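Local coordinates for protein soluble lytic murein transglycosylase (Pseudomonas aeruginosa, PDB 5OHU) that probably cleaves the glycan strands of bacterial cell-wall peptidoglycan as a lytic transglycosylase, acting on them both exolytically and endolytically, at residues Y59-Y64 against F417-V422. Residues are numbered along the deposited sequence; the frame is centred on the assembly and turned at random.
Sequences YPLEPY and FNRGEV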
# COMPACT_ATOMS: atom_id res chain seq x y z
N TYR A 59 10.37 -1.44 35.92
CA TYR A 59 10.97 -1.97 34.69
C TYR A 59 9.97 -1.88 33.54
O TYR A 59 8.81 -2.29 33.70
CB TYR A 59 11.41 -3.42 34.91
CG TYR A 59 12.22 -4.01 33.77
CD1 TYR A 59 13.46 -3.49 33.43
CD2 TYR A 59 11.75 -5.10 33.05
CE1 TYR A 59 14.21 -4.03 32.39
CE2 TYR A 59 12.49 -5.65 32.02
CZ TYR A 59 13.72 -5.11 31.70
OH TYR A 59 14.45 -5.66 30.67
N PRO A 60 10.36 -1.33 32.39
CA PRO A 60 9.38 -1.02 31.34
C PRO A 60 8.72 -2.24 30.70
O PRO A 60 7.57 -2.13 30.26
CB PRO A 60 10.20 -0.23 30.32
CG PRO A 60 11.30 0.38 31.12
CD PRO A 60 11.65 -0.66 32.15
N LEU A 61 9.41 -3.38 30.62
CA LEU A 61 8.82 -4.56 29.98
C LEU A 61 7.85 -5.33 30.88
O LEU A 61 7.20 -6.27 30.40
CB LEU A 61 9.94 -5.49 29.51
CG LEU A 61 10.95 -4.90 28.53
CD1 LEU A 61 11.79 -6.01 27.95
CD2 LEU A 61 10.23 -4.11 27.42
N GLU A 62 7.74 -4.96 32.15
CA GLU A 62 6.88 -5.70 33.08
C GLU A 62 5.46 -5.88 32.59
O GLU A 62 4.90 -6.97 32.81
CB GLU A 62 6.89 -5.02 34.46
CG GLU A 62 5.90 -5.61 35.46
CD GLU A 62 6.34 -6.96 36.03
OE1 GLU A 62 7.24 -7.60 35.46
OE2 GLU A 62 5.77 -7.37 37.07
N PRO A 63 4.81 -4.90 31.94
CA PRO A 63 3.46 -5.15 31.45
C PRO A 63 3.35 -6.32 30.49
O PRO A 63 2.25 -6.86 30.33
CB PRO A 63 3.09 -3.82 30.76
CG PRO A 63 3.88 -2.81 31.50
CD PRO A 63 5.18 -3.48 31.85
N TYR A 64 4.45 -6.73 29.84
CA TYR A 64 4.39 -7.89 28.95
C TYR A 64 4.21 -9.18 29.73
O TYR A 64 3.46 -10.07 29.30
CB TYR A 64 5.65 -7.95 28.08
CG TYR A 64 5.56 -7.09 26.83
CD1 TYR A 64 5.51 -5.71 26.92
CD2 TYR A 64 5.51 -7.67 25.57
CE1 TYR A 64 5.41 -4.92 25.79
CE2 TYR A 64 5.41 -6.89 24.42
CZ TYR A 64 5.37 -5.51 24.55
OH TYR A 64 5.27 -4.69 23.45
N PHE A 417 15.24 -3.12 22.40
CA PHE A 417 16.38 -2.97 21.49
C PHE A 417 17.67 -3.45 22.14
O PHE A 417 18.39 -4.28 21.58
CB PHE A 417 16.49 -1.50 21.07
CG PHE A 417 17.54 -1.24 20.02
CD1 PHE A 417 17.23 -1.36 18.67
CD2 PHE A 417 18.82 -0.86 20.39
CE1 PHE A 417 18.19 -1.11 17.71
CE2 PHE A 417 19.78 -0.61 19.43
CZ PHE A 417 19.46 -0.74 18.08
N ASN A 418 17.98 -2.94 23.34
CA ASN A 418 19.23 -3.31 24.02
C ASN A 418 19.31 -4.81 24.24
O ASN A 418 20.38 -5.41 24.10
CB ASN A 418 19.34 -2.57 25.35
CG ASN A 418 19.28 -1.07 25.19
OD1 ASN A 418 19.64 -0.52 24.14
ND2 ASN A 418 18.84 -0.38 26.24
N ARG A 419 18.19 -5.44 24.58
CA ARG A 419 18.16 -6.88 24.77
C ARG A 419 18.20 -7.66 23.46
O ARG A 419 18.28 -8.89 23.49
CB ARG A 419 16.92 -7.28 25.57
CG ARG A 419 16.74 -6.54 26.87
CD ARG A 419 15.35 -6.82 27.41
NE ARG A 419 14.95 -8.19 27.12
CZ ARG A 419 15.04 -9.19 27.99
NH1 ARG A 419 14.67 -10.42 27.64
NH2 ARG A 419 15.51 -8.97 29.21
N GLY A 420 18.13 -6.98 22.32
CA GLY A 420 18.18 -7.64 21.03
C GLY A 420 16.84 -8.05 20.44
O GLY A 420 16.80 -8.51 19.30
N GLU A 421 15.74 -7.90 21.18
CA GLU A 421 14.42 -8.29 20.68
C GLU A 421 13.94 -7.22 19.70
O GLU A 421 13.15 -6.33 20.01
CB GLU A 421 13.45 -8.51 21.83
CG GLU A 421 13.59 -9.89 22.47
CD GLU A 421 13.74 -9.83 23.97
OE1 GLU A 421 14.53 -10.62 24.53
OE2 GLU A 421 13.06 -9.00 24.60
N VAL A 422 14.45 -7.34 18.47
CA VAL A 422 14.34 -6.28 17.48
C VAL A 422 12.92 -6.17 16.93
O VAL A 422 12.44 -5.07 16.63
CB VAL A 422 15.37 -6.53 16.37
CG1 VAL A 422 15.17 -7.92 15.76
CG2 VAL A 422 15.29 -5.48 15.31
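Leu61 and Arg419 are the closest backbone positions between the two segments, yet their CA atoms stand 10.9 Å apart, so the turn leading into helix 62-72 and the chain at the C-terminal end of helix 408-418 meet through side chains alone. Tyr59 to Glu62 form a type I beta turn, which presents Tyr59 and Leu61 toward the same arginine. The touching point is the last methylene of that arginine: Arg419 CD lies 3.6 Å from Tyr59 OH and 3.7 Å from Leu61 CD1. Leu61 and Arg419 run past each other in opposite directions, whereas the tyrosine ring and the guanidinium plane are turned 71° apart, which excludes a parallel stack. The bend at chi3 (36°) turns NE and NH1 toward the carboxylate of Glu421, which lies at the guanidinium edge. The grip is side-on: NE reaches Glu421 OE2 at 3.3 Å, and NH1 meets the syn lone pair of Glu421 OE1 at 3.1 Å in a salt bridge. Arg419 NH2 forms a further salt bridge with Asp35 of helix 33-41, and Tyr59 OH has a weak hydrogen bond to Glu415. Between Arg419 and Glu421, Gly420 takes positive phi in a Schellman motif that ends helix 408-418, and Glu421 occupies the N-cap position of helix 422-433. The contact lies where the N-terminal part of the chain meets the L domain, consistent with the closed ring of helices known from Slt70. Its chemistry is divided: van der Waals contact is made at Arg419 CD, while the carboxylates of Glu421 and Asp35 would balance the guanidinium charge and orient it beside the buried Tyr59 and Leu61.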